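Local coordinates for protein beta-agarase (Persicobacter, PDB 6AII) that probably hydrolyses beta-1,4 linkages of agarose to release neoagarobiose, as a beta-agarase of glycoside hydrolase family 16, at residues A[150-155]-A[290-295]; A[197-202]-A[237-242]; A[219-222]-A[228-231]; A[286-291]-A[296-301]. One frame throughout, in Å; residues are numbered along the deposited sequence.

Interaction 1 of 4, residues A[150-155]-A[290-295]; sequences ENYGGL and DWNALA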
loop_
_atom_site.group_PDB
_atom_site.type_symbol
_atom_site.label_atom_id
_atom_site.label_comp_id
_atom_site.label_asym_id
_atom_site.label_seq_id
_atom_site.Cartn_x
_atom_site.Cartn_y
_atom_site.Cartn_z
ATOM N N GLU A 150 3.043 0.316 -3.182
ATOM C CA GLU A 150 2.844 -0.906 -3.908
ATOM C C GLU A 150 4.237 -1.424 -4.226
ATOM O O GLU A 150 5.062 -0.715 -4.803
ATOM C CB GLU A 150 2.033 -0.801 -5.222
ATOM C CG GLU A 150 0.707 -0.146 -5.028
ATOM C CD GLU A 150 -0.031 -0.061 -6.364
ATOM O OE1 GLU A 150 -0.044 1.063 -6.882
ATOM O OE2 GLU A 150 -0.492 -1.138 -6.909
ATOM N N ASN A 151 4.521 -2.610 -3.750
ATOM C CA ASN A 151 5.840 -3.194 -3.864
ATOM C C ASN A 151 5.681 -4.674 -4.151
ATOM O O ASN A 151 4.620 -5.227 -3.789
ATOM C CB ASN A 151 6.593 -2.957 -2.554
ATOM C CG ASN A 151 7.836 -3.810 -2.402
ATOM O OD1 ASN A 151 7.702 -4.932 -1.937
ATOM N ND2 ASN A 151 8.903 -3.373 -3.014
ATOM N N TYR A 152 6.643 -5.253 -4.832
ATOM C CA TYR A 152 6.491 -6.584 -5.335
ATOM C C TYR A 152 7.392 -7.609 -4.688
ATOM O O TYR A 152 7.653 -8.698 -5.272
ATOM C CB TYR A 152 6.657 -6.486 -6.860
ATOM C CG TYR A 152 5.500 -5.714 -7.437
ATOM C CD1 TYR A 152 4.263 -6.328 -7.634
ATOM C CD2 TYR A 152 5.590 -4.356 -7.601
ATOM C CE1 TYR A 152 3.177 -5.599 -8.100
ATOM C CE2 TYR A 152 4.515 -3.611 -8.047
ATOM C CZ TYR A 152 3.306 -4.242 -8.281
ATOM O OH TYR A 152 2.213 -3.505 -8.644
ATOM N N GLY A 153 7.921 -7.380 -3.499
ATOM C CA GLY A 153 8.493 -8.417 -2.680
ATOM C C GLY A 153 9.972 -8.686 -2.994
ATOM O O GLY A 153 10.788 -7.765 -3.221
ATOM N N GLY A 154 10.296 -9.957 -2.988
ATOM C CA GLY A 154 11.674 -10.396 -3.067
ATOM C C GLY A 154 12.055 -10.959 -4.419
ATOM O O GLY A 154 11.285 -10.917 -5.362
ATOM N N LEU A 155 13.242 -11.568 -4.500
ATOM C CA LEU A 155 13.734 -12.033 -5.786
ATOM C C LEU A 155 13.411 -13.508 -6.047
ATOM O O LEU A 155 13.625 -13.949 -7.164
ATOM C CB LEU A 155 15.256 -11.822 -5.811
ATOM C CG LEU A 155 15.720 -10.388 -5.678
ATOM C CD1 LEU A 155 17.252 -10.352 -5.699
ATOM C CD2 LEU A 155 15.176 -9.515 -6.789
ATOM N N ASP A 290 -2.969 -10.660 -12.028
ATOM C CA ASP A 290 -2.993 -11.418 -13.270
ATOM C C ASP A 290 -1.713 -11.253 -14.096
ATOM O O ASP A 290 -1.124 -12.256 -14.445
ATOM C CB ASP A 290 -4.188 -10.983 -14.152
ATOM C CG ASP A 290 -4.391 -9.512 -14.508
ATOM O OD1 ASP A 290 -3.622 -8.620 -14.123
ATOM O OD2 ASP A 290 -5.454 -9.221 -15.015
ATOM N N TRP A 291 -1.293 -9.994 -14.273
ATOM C CA TRP A 291 -0.123 -9.641 -15.182
ATOM C C TRP A 291 1.168 -10.286 -14.617
ATOM O O TRP A 291 1.904 -11.000 -15.321
ATOM C CB TRP A 291 -0.005 -8.105 -15.375
ATOM C CG TRP A 291 0.029 -7.206 -14.159
ATOM C CD1 TRP A 291 -1.044 -6.746 -13.429
ATOM C CD2 TRP A 291 1.173 -6.539 -13.598
ATOM N NE1 TRP A 291 -0.640 -5.900 -12.424
ATOM C CE2 TRP A 291 0.723 -5.755 -12.502
ATOM C CE3 TRP A 291 2.545 -6.538 -13.893
ATOM C CZ2 TRP A 291 1.601 -5.001 -11.708
ATOM C CZ3 TRP A 291 3.407 -5.811 -13.087
ATOM C CH2 TRP A 291 2.938 -5.033 -12.025
ATOM N N ASN A 292 1.309 -10.208 -13.319
ATOM C CA ASN A 292 2.474 -10.784 -12.716
ATOM C C ASN A 292 2.415 -12.326 -12.778
ATOM O O ASN A 292 3.388 -12.990 -13.080
ATOM C CB ASN A 292 2.694 -10.282 -11.292
ATOM C CG ASN A 292 3.303 -8.894 -11.228
ATOM O OD1 ASN A 292 4.343 -8.632 -11.844
ATOM N ND2 ASN A 292 2.703 -8.018 -10.429
ATOM N N ALA A 293 1.280 -12.893 -12.381
ATOM C CA ALA A 293 1.186 -14.338 -12.297
ATOM C C ALA A 293 1.367 -14.985 -13.675
ATOM O O ALA A 293 2.119 -15.991 -13.732
ATOM C CB ALA A 293 -0.117 -14.739 -11.704
ATOM N N LEU A 294 0.806 -14.324 -14.698
ATOM C CA LEU A 294 0.908 -14.943 -16.053
ATOM C C LEU A 294 2.353 -14.883 -16.573
ATOM O O LEU A 294 2.785 -15.739 -17.388
ATOM C CB LEU A 294 -0.070 -14.232 -16.983
ATOM C CG LEU A 294 -1.568 -14.511 -16.745
ATOM C CD1 LEU A 294 -2.453 -13.554 -17.512
ATOM C CD2 LEU A 294 -1.868 -15.957 -17.041
ATOM N N ALA A 295 3.122 -13.952 -16.040
ATOM C CA ALA A 295 4.548 -13.796 -16.391
ATOM C C ALA A 295 5.439 -14.773 -15.623
ATOM O O ALA A 295 6.656 -14.839 -15.928
ATOM C CB ALA A 295 4.950 -12.325 -16.174
#
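In the GH16 beta-jelly-roll fold, Tyr152 just past strand 144-151 meets Trp291 and Asn292 of the short helix 290-294. That strand carries the sequence EIDICE, whose last residue is Glu150 and which fits the family signature. The contact therefore probably lies close to the substrate cleft.

The two aromatic rings form an offset edge-to-face pair. The six-membered ring of Trp291 turns its edge toward the face of Tyr152, with the planes at 65°. The ring centres are 5.5 Å apart. The contact is offset to the hydroxyl end of Tyr152. Tyr152 CZ lies 3.8 Å from Trp291 CH2, and Tyr152 OH sits at the indole edge, 3.5 Å from Trp291 CZ2. Trp291 reaches this place with CG between its backbone N and carbonyl carbon (chi1 52°), which carries the indole out to the side of the helix, where its benzene edge meets the tyrosine.

Asn292 ND2 approaches obliquely along the CD1-CE1 side of the Tyr152 ring, beside the indole, and stands 3.4 Å from Tyr152 CE1. The two side chains cross at about a right angle, with the amide plane tilted 57° to the ring. Asn292 OD1 is taken by Arg297 NE. No hydrogen bond joins the two segments.

The turn after the strand is held separately. Asn151 OD1 accepts from Gly153 N at 2.9 Å in an Asx turn, with the donor above the carbonyl plane.

Interaction 2 of 4, residues A[197-202]-A[237-242]; sequences EGVYGT and WVRTLS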
loop_
_atom_site.group_PDB
_atom_site.type_symbol
_atom_site.label_atom_id
_atom_site.label_comp_id
_atom_site.label_asym_id
_atom_site.label_seq_id
_atom_site.Cartn_x
_atom_site.Cartn_y
_atom_site.Cartn_z
ATOM N N GLU A 197 1.535 10.129 -18.514
ATOM C CA GLU A 197 0.734 11.325 -18.265
ATOM C C GLU A 197 1.627 12.549 -18.020
ATOM O O GLU A 197 1.114 13.651 -17.772
ATOM C CB GLU A 197 -0.179 11.083 -17.070
ATOM C CG GLU A 197 -1.231 10.032 -17.259
ATOM C CD GLU A 197 -2.480 10.475 -18.031
ATOM O OE1 GLU A 197 -2.434 11.577 -18.655
ATOM O OE2 GLU A 197 -3.488 9.750 -17.937
ATOM N N GLY A 198 2.939 12.402 -18.081
ATOM C CA GLY A 198 3.850 13.486 -17.884
ATOM C C GLY A 198 4.126 13.830 -16.435
ATOM O O GLY A 198 4.526 14.945 -16.130
ATOM N N VAL A 199 3.994 12.833 -15.542
ATOM C CA VAL A 199 4.340 13.034 -14.154
ATOM C C VAL A 199 5.317 11.911 -13.743
ATOM O O VAL A 199 4.886 10.757 -13.628
ATOM C CB VAL A 199 3.089 13.072 -13.245
ATOM C CG1 VAL A 199 3.479 13.377 -11.810
ATOM C CG2 VAL A 199 2.033 14.060 -13.719
ATOM N N TYR A 200 6.587 12.265 -13.568
ATOM C CA TYR A 200 7.715 11.375 -13.458
ATOM C C TYR A 200 8.020 10.979 -11.995
ATOM O O TYR A 200 7.622 11.668 -11.044
ATOM C CB TYR A 200 8.921 12.007 -14.158
ATOM C CG TYR A 200 8.589 12.305 -15.602
ATOM C CD1 TYR A 200 8.361 11.267 -16.484
ATOM C CD2 TYR A 200 8.430 13.609 -16.031
ATOM C CE1 TYR A 200 7.998 11.525 -17.800
ATOM C CE2 TYR A 200 8.068 13.878 -17.335
ATOM C CZ TYR A 200 7.811 12.833 -18.196
ATOM O OH TYR A 200 7.462 13.130 -19.487
ATOM N N GLY A 201 8.753 9.879 -11.855
ATOM C CA GLY A 201 9.312 9.503 -10.569
ATOM C C GLY A 201 8.374 8.638 -9.734
ATOM O O GLY A 201 8.751 8.263 -8.621
ATOM N N THR A 202 7.205 8.236 -10.244
ATOM C CA THR A 202 6.221 7.526 -9.422
ATOM C C THR A 202 6.740 6.134 -9.007
ATOM O O THR A 202 6.212 5.554 -8.034
ATOM C CB THR A 202 4.858 7.369 -10.113
ATOM O OG1 THR A 202 5.067 6.611 -11.314
ATOM C CG2 THR A 202 4.190 8.707 -10.377
ATOM N N TRP A 237 11.716 12.393 3.689
ATOM C CA TRP A 237 10.914 12.892 2.548
ATOM C C TRP A 237 11.423 12.336 1.217
ATOM O O TRP A 237 12.651 12.340 0.992
ATOM C CB TRP A 237 10.893 14.424 2.511
ATOM C CG TRP A 237 10.218 14.982 1.288
ATOM C CD1 TRP A 237 8.876 15.165 1.123
ATOM C CD2 TRP A 237 10.793 15.286 -0.003
ATOM N NE1 TRP A 237 8.586 15.652 -0.120
ATOM C CE2 TRP A 237 9.749 15.745 -0.832
ATOM C CE3 TRP A 237 12.094 15.278 -0.520
ATOM C CZ2 TRP A 237 9.964 16.113 -2.169
ATOM C CZ3 TRP A 237 12.305 15.654 -1.818
ATOM C CH2 TRP A 237 11.256 16.071 -2.617
ATOM N N VAL A 238 10.546 11.849 0.339
ATOM C CA VAL A 238 10.967 11.438 -1.002
ATOM C C VAL A 238 10.156 12.104 -2.114
ATOM O O VAL A 238 10.655 12.074 -3.277
ATOM C CB VAL A 238 10.980 9.902 -1.168
ATOM C CG1 VAL A 238 11.983 9.257 -0.214
ATOM C CG2 VAL A 238 9.572 9.336 -1.024
ATOM N N ARG A 239 8.931 12.635 -1.883
ATOM C CA ARG A 239 8.152 13.049 -3.046
ATOM C C ARG A 239 7.034 13.958 -2.562
ATOM O O ARG A 239 6.422 13.681 -1.493
ATOM C CB ARG A 239 7.489 11.832 -3.703
ATOM C CG ARG A 239 6.618 12.096 -4.933
ATOM C CD ARG A 239 6.304 10.779 -5.626
ATOM N NE ARG A 239 5.628 11.024 -6.899
ATOM C CZ ARG A 239 6.195 11.462 -8.023
ATOM N NH1 ARG A 239 7.515 11.568 -8.116
ATOM N NH2 ARG A 239 5.404 11.712 -9.065
ATOM N N THR A 240 6.764 15.003 -3.324
ATOM C CA THR A 240 5.590 15.894 -3.068
ATOM C C THR A 240 4.878 16.115 -4.406
ATOM O O THR A 240 5.540 16.340 -5.435
ATOM C CB THR A 240 6.026 17.263 -2.554
ATOM O OG1 THR A 240 6.497 17.064 -1.213
ATOM C CG2 THR A 240 4.877 18.257 -2.534
ATOM N N LEU A 241 3.563 16.053 -4.398
ATOM C CA LEU A 241 2.722 16.575 -5.502
ATOM C C LEU A 241 1.908 17.738 -4.892
ATOM O O LEU A 241 1.305 17.557 -3.866
ATOM C CB LEU A 241 1.761 15.505 -6.000
ATOM C CG LEU A 241 2.287 14.555 -7.080
ATOM C CD1 LEU A 241 3.422 13.733 -6.556
ATOM C CD2 LEU A 241 1.215 13.641 -7.666
ATOM N N SER A 242 1.963 18.890 -5.561
ATOM C CA SER A 242 1.326 20.111 -5.006
ATOM C C SER A 242 0.765 20.953 -6.152
ATOM O O SER A 242 1.536 21.652 -6.813
ATOM C CB SER A 242 2.294 20.918 -4.205
ATOM O OG SER A 242 1.543 21.829 -3.391
HETATM O O HOH W 1 9.227 9.651 -6.419
#
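Arg239 reaches the loop 197-202 because its side chain is fully extended: CG is anti to the backbone N (chi1 179°) and the chain stays straight as far as NE. Val199 meets it with CG1, also placed anti to the backbone N (chi1 -176°).

At the far end the guanidinium grips one atom, the carbonyl oxygen of Tyr200. The grip is end-on and uses two nitrogens. Arg239 NH1 is 2.9 Å from Tyr200 O and lies in the carbonyl plane, on a lone pair. Arg239 NH2 is 3.0 Å from Tyr200 O but stands above that plane. Neither N-H points straight at the oxygen, as expected when two donors share one acceptor.

Other atoms close round the group. Val199 CG1 lies at the guanidinium edge, 3.7 Å from Arg239 NH2, and Thr202 CG2 is 3.5 Å from the same nitrogen. The backbone at Gly201 and Thr202 passes over one face. A water donates to Gly201 O at 2.6 Å and accepts from Arg239 NH1.

Arg239 belongs to a classic beta bulge with Val238, both residues facing Tyr231. Its strand, 236-242, is in one sheet of the jelly roll, while the loop leads into strand 203-204 of the other. A buried cation is thus tied to neutral backbone oxygen, directly and through water, and no carboxylate takes part across these segments.

Interaction 3 of 4, residues A[219-222]-A[228-231]; sequences IGVY and HLEY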
loop_
_atom_site.group_PDB
_atom_site.type_symbol
_atom_site.label_atom_id
_atom_site.label_comp_id
_atom_site.label_asym_id
_atom_site.label_seq_id
_atom_site.Cartn_x
_atom_site.Cartn_y
_atom_site.Cartn_z
ATOM N N ILE A 219 6.655 3.530 5.648
ATOM C CA ILE A 219 6.160 4.266 4.495
ATOM C C ILE A 219 4.918 5.028 4.939
ATOM O O ILE A 219 4.017 4.468 5.566
ATOM C CB ILE A 219 5.854 3.337 3.287
ATOM C CG1 ILE A 219 6.974 2.337 3.112
ATOM C CG2 ILE A 219 5.675 4.178 2.051
ATOM C CD1 ILE A 219 6.606 1.058 2.490
ATOM N N GLY A 220 4.925 6.307 4.608
ATOM C CA GLY A 220 3.799 7.139 4.997
ATOM C C GLY A 220 3.482 8.238 4.020
ATOM O O GLY A 220 4.309 8.589 3.150
ATOM N N VAL A 221 2.268 8.782 4.174
ATOM C CA VAL A 221 1.826 9.908 3.314
ATOM C C VAL A 221 1.235 10.993 4.204
ATOM O O VAL A 221 0.517 10.654 5.133
ATOM C CB VAL A 221 0.827 9.454 2.250
ATOM C CG1 VAL A 221 -0.499 9.014 2.843
ATOM C CG2 VAL A 221 0.555 10.530 1.219
ATOM N N TYR A 222 1.552 12.243 3.863
ATOM C CA TYR A 222 0.851 13.383 4.414
ATOM C C TYR A 222 -0.117 13.850 3.327
ATOM O O TYR A 222 0.290 14.402 2.317
ATOM C CB TYR A 222 1.821 14.494 4.831
ATOM C CG TYR A 222 1.206 15.745 5.444
ATOM C CD1 TYR A 222 -0.035 15.679 6.068
ATOM C CD2 TYR A 222 1.908 16.937 5.441
ATOM C CE1 TYR A 222 -0.577 16.816 6.661
ATOM C CE2 TYR A 222 1.384 18.066 6.066
ATOM C CZ TYR A 222 0.143 17.993 6.653
ATOM O OH TYR A 222 -0.461 19.058 7.294
ATOM N N HIS A 228 -2.473 18.351 -2.367
ATOM C CA HIS A 228 -1.114 18.291 -1.776
ATOM C C HIS A 228 -0.908 16.931 -1.090
ATOM O O HIS A 228 -1.524 16.665 -0.027
ATOM C CB HIS A 228 -0.858 19.465 -0.839
ATOM C CG HIS A 228 0.591 19.582 -0.446
ATOM N ND1 HIS A 228 1.437 20.524 -0.963
ATOM C CD2 HIS A 228 1.344 18.893 0.444
ATOM C CE1 HIS A 228 2.646 20.433 -0.417
ATOM N NE2 HIS A 228 2.605 19.427 0.461
ATOM N N LEU A 229 0.066 16.156 -1.611
ATOM C CA LEU A 229 0.439 14.879 -1.017
ATOM C C LEU A 229 1.969 14.851 -0.852
ATOM O O LEU A 229 2.696 15.331 -1.744
ATOM C CB LEU A 229 0.082 13.738 -1.964
ATOM C CG LEU A 229 -1.371 13.461 -2.265
ATOM C CD1 LEU A 229 -1.437 12.320 -3.280
ATOM C CD2 LEU A 229 -2.131 13.116 -1.007
ATOM N N GLU A 230 2.415 14.358 0.306
ATOM C CA GLU A 230 3.840 14.183 0.505
ATOM C C GLU A 230 4.079 12.757 0.947
ATOM O O GLU A 230 3.378 12.226 1.812
ATOM C CB GLU A 230 4.426 15.081 1.601
ATOM C CG GLU A 230 4.171 16.564 1.348
ATOM C CD GLU A 230 4.544 17.477 2.502
ATOM O OE1 GLU A 230 4.928 16.974 3.602
ATOM O OE2 GLU A 230 4.348 18.717 2.332
ATOM N N TYR A 231 5.137 12.113 0.384
ATOM C CA TYR A 231 5.486 10.699 0.769
ATOM C C TYR A 231 6.845 10.649 1.485
ATOM O O TYR A 231 7.790 11.393 1.154
ATOM C CB TYR A 231 5.595 9.873 -0.518
ATOM C CG TYR A 231 4.314 9.727 -1.278
ATOM C CD1 TYR A 231 3.942 10.711 -2.181
ATOM C CD2 TYR A 231 3.493 8.620 -1.149
ATOM C CE1 TYR A 231 2.769 10.623 -2.918
ATOM C CE2 TYR A 231 2.289 8.537 -1.861
ATOM C CZ TYR A 231 1.955 9.526 -2.763
ATOM O OH TYR A 231 0.801 9.412 -3.483
#
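Val221 and Tyr231 lie side by side and point the same way from one face of a beta hairpin, formed by strands 217-225 and 228-233 in the jelly-roll sandwich. On the other face Tyr222 and Glu230 do the same. The strands are antiparallel. Val221 with Tyr231 is a non-hydrogen-bonded pair, and Tyr222 with Glu230 is a hydrogen-bonded one.

The Val221 methyl CG2 sits over the face of the Tyr231 ring, 4.2 Å from the ring centre, in a CH-pi contact. It is put there by the first torsion, which turns CG2 away from the backbone N and leaves CG1 in the cramped position (chi1 67°). This face looks into the sandwich: Val221 also touches Ile148, Tyr231 touches Leu175, and Tyr231 OH bonds to Ser176 O.

Between the strands, Tyr222 N gives a hydrogen bond to Glu230 O at 2.7 Å, and Glu230 N returns one to Tyr222 O at 2.9 Å. Val221 CA adds a CA-H...O contact to Glu230 O.

On the face of Tyr222 and Glu230, the Glu230 carboxylate stands nearly perpendicular to the Tyr222 ring, at 84°. Glu230 OE1 comes to the ring edge in its plane, 3.5 Å from Tyr222 CD2. Two bonds restrict how the carboxylate can turn. OE1 is bonded to Tyr232 OH, and Glu230 OE2 is met on its anti side by His228 NE2 at 2.7 Å.

Interaction 4 of 4, residues A[286-291]-A[296-301]; sequences IEAQDW and GRYPTD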
loop_
_atom_site.group_PDB
_atom_site.type_symbol
_atom_site.label_atom_id
_atom_site.label_comp_id
_atom_site.label_asym_id
_atom_site.label_seq_id
_atom_site.Cartn_x
_atom_site.Cartn_y
_atom_site.Cartn_z
ATOM N N ILE A 286 -1.901 -8.418 0.476
ATOM C CA ILE A 286 -0.997 -9.035 -0.465
ATOM C C ILE A 286 -1.839 -9.631 -1.604
ATOM O O ILE A 286 -3.026 -9.896 -1.419
ATOM C CB ILE A 286 -0.098 -10.110 0.162
ATOM C CG1 ILE A 286 -0.889 -11.323 0.663
ATOM C CG2 ILE A 286 0.777 -9.454 1.263
ATOM C CD1 ILE A 286 -0.067 -12.432 1.338
ATOM N N GLU A 287 -1.270 -9.673 -2.786
ATOM C CA GLU A 287 -1.997 -10.232 -3.907
ATOM C C GLU A 287 -1.032 -10.718 -4.973
ATOM O O GLU A 287 0.105 -10.280 -5.077
ATOM C CB GLU A 287 -2.956 -9.197 -4.470
ATOM C CG GLU A 287 -2.407 -7.925 -4.878
ATOM C CD GLU A 287 -3.466 -6.824 -5.217
ATOM O OE1 GLU A 287 -4.519 -6.651 -4.576
ATOM O OE2 GLU A 287 -3.249 -6.221 -6.261
ATOM N N ALA A 288 -1.588 -11.576 -5.816
ATOM C CA ALA A 288 -0.911 -12.082 -7.031
ATOM C C ALA A 288 -1.727 -11.555 -8.192
ATOM O O ALA A 288 -2.785 -12.143 -8.466
ATOM C CB ALA A 288 -0.800 -13.559 -7.018
ATOM N N GLN A 289 -1.318 -10.483 -8.822
ATOM C CA GLN A 289 -2.120 -9.897 -9.883
ATOM C C GLN A 289 -1.948 -10.733 -11.164
ATOM O O GLN A 289 -0.918 -11.386 -11.378
ATOM C CB GLN A 289 -1.700 -8.443 -10.135
ATOM C CG GLN A 289 -1.829 -7.620 -8.852
ATOM C CD GLN A 289 -0.756 -6.565 -8.651
ATOM O OE1 GLN A 289 0.145 -6.382 -9.471
ATOM N NE2 GLN A 289 -0.838 -5.896 -7.523
ATOM N N ASP A 290 -2.969 -10.660 -12.028
ATOM C CA ASP A 290 -2.993 -11.418 -13.270
ATOM C C ASP A 290 -1.713 -11.253 -14.096
ATOM O O ASP A 290 -1.124 -12.256 -14.445
ATOM C CB ASP A 290 -4.188 -10.983 -14.152
ATOM C CG ASP A 290 -4.391 -9.512 -14.508
ATOM O OD1 ASP A 290 -3.622 -8.620 -14.123
ATOM O OD2 ASP A 290 -5.454 -9.221 -15.015
ATOM N N TRP A 291 -1.293 -9.994 -14.273
ATOM C CA TRP A 291 -0.123 -9.641 -15.182
ATOM C C TRP A 291 1.168 -10.286 -14.617
ATOM O O TRP A 291 1.904 -11.000 -15.321
ATOM C CB TRP A 291 -0.005 -8.105 -15.375
ATOM C CG TRP A 291 0.029 -7.206 -14.159
ATOM C CD1 TRP A 291 -1.044 -6.746 -13.429
ATOM C CD2 TRP A 291 1.173 -6.539 -13.598
ATOM N NE1 TRP A 291 -0.640 -5.900 -12.424
ATOM C CE2 TRP A 291 0.723 -5.755 -12.502
ATOM C CE3 TRP A 291 2.545 -6.538 -13.893
ATOM C CZ2 TRP A 291 1.601 -5.001 -11.708
ATOM C CZ3 TRP A 291 3.407 -5.811 -13.087
ATOM C CH2 TRP A 291 2.938 -5.033 -12.025
ATOM N N GLY A 296 4.913 -15.495 -14.590
ATOM C CA GLY A 296 5.680 -16.364 -13.792
ATOM C C GLY A 296 6.195 -15.694 -12.509
ATOM O O GLY A 296 6.851 -16.373 -11.685
ATOM N N ARG A 297 5.810 -14.413 -12.327
ATOM C CA ARG A 297 6.165 -13.659 -11.094
ATOM C C ARG A 297 5.078 -13.964 -10.045
ATOM O O ARG A 297 4.244 -13.153 -9.678
ATOM C CB ARG A 297 6.323 -12.178 -11.420
ATOM C CG ARG A 297 7.547 -11.884 -12.297
ATOM C CD ARG A 297 7.776 -10.413 -12.623
ATOM N NE ARG A 297 6.608 -9.794 -13.176
ATOM C CZ ARG A 297 6.402 -9.511 -14.456
ATOM N NH1 ARG A 297 7.260 -9.935 -15.376
ATOM N NH2 ARG A 297 5.362 -8.776 -14.781
ATOM N N TYR A 298 5.271 -15.130 -9.467
ATOM C CA TYR A 298 4.305 -15.805 -8.687
ATOM C C TYR A 298 5.038 -16.861 -7.854
ATOM O O TYR A 298 5.940 -17.522 -8.383
ATOM C CB TYR A 298 3.378 -16.506 -9.715
ATOM C CG TYR A 298 2.167 -17.124 -9.105
ATOM C CD1 TYR A 298 1.828 -18.466 -9.229
ATOM C CD2 TYR A 298 1.385 -16.303 -8.291
ATOM C CE1 TYR A 298 0.643 -18.948 -8.698
ATOM C CE2 TYR A 298 0.242 -16.791 -7.688
ATOM C CZ TYR A 298 -0.150 -18.100 -7.922
ATOM O OH TYR A 298 -1.272 -18.455 -7.264
ATOM N N PRO A 299 4.742 -17.052 -6.556
ATOM C CA PRO A 299 5.604 -18.005 -5.777
ATOM C C PRO A 299 5.580 -19.440 -6.312
ATOM O O PRO A 299 4.498 -19.925 -6.670
ATOM C CB PRO A 299 5.023 -17.980 -4.390
ATOM C CG PRO A 299 4.392 -16.608 -4.290
ATOM C CD PRO A 299 3.783 -16.431 -5.660
ATOM N N THR A 300 6.747 -20.001 -6.467
ATOM C CA THR A 300 6.812 -21.450 -6.814
ATOM C C THR A 300 6.430 -22.242 -5.579
ATOM O O THR A 300 6.544 -21.794 -4.478
ATOM C CB THR A 300 8.193 -21.850 -7.322
ATOM O OG1 THR A 300 9.169 -21.673 -6.300
ATOM C CG2 THR A 300 8.619 -21.034 -8.512
ATOM N N ASP A 301 6.100 -23.539 -5.764
ATOM C CA ASP A 301 5.941 -24.421 -4.627
ATOM C C ASP A 301 7.212 -24.502 -3.789
ATOM O O ASP A 301 7.135 -24.496 -2.546
ATOM C CB ASP A 301 5.573 -25.820 -5.144
ATOM C CG ASP A 301 4.182 -25.964 -5.727
ATOM O OD1 ASP A 301 3.378 -24.992 -5.711
ATOM O OD2 ASP A 301 3.890 -27.118 -6.181
#
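Ala288 CB presses against the edge of the Tyr298 ring, near its plane, 3.5 Å from Tyr298 CE2 and 3.7 Å from Tyr298 CD2. A second touch lies further along. Arg297 NH2 approaches the benzene side of Trp291 obliquely, 3.7 Å from Trp291 CE3, which lies in the guanidinium plane. The indole and guanidinium planes are 59° apart, so this is no flat stack. Nothing here is hydrogen-bonded across the two segments.

The chain makes a strand-helix-loop connection here. Strand 280-287 of the jelly roll ends, Gln289 takes the N-cap position of helix 290-294, and Gly296 closes the helix in a Schellman motif. Arg297 then centres an inverse gamma turn.

The outer shell is polar. The Arg297 chain bends at its third torsion (chi3 -53°), which folds the guanidinium back toward the helix. It is held there by its bond to Asn292, and NH1 bonds to Thr163 O. Tyr298 is anchored by its hydroxyl, which pairs with Thr103 OG1 and Pro101 O. On the strand side, Gln289 NE2 donates to Glu287 OE2 at 2.7 Å, using the anti lone pair of that oxygen.

Overall arrangement
Interactions 1 and 4 share helix 290-294 and residues Asp290 and Trp291. Their centres are about 5 Å apart, and Arg297 joins them through Asn292. Interaction 1 is an edge-to-face ring pair and is buried. Interaction 4 is a methyl at a ring edge and an oblique guanidinium approach, only partly buried. Neither has a hydrogen bond across its segments. Interactions 2 and 3, both buried, adjoin through neighbouring strands 236-242 and 228-233, tied by Arg239 O to Tyr231 N and by Ser242 to His228. Interaction 3 is regular strand pairing within one sheet, while in interaction 2 a long arginine reaches across to a loop of the other. Interactions 1 and 3 lie on opposite sides of the chain's centre.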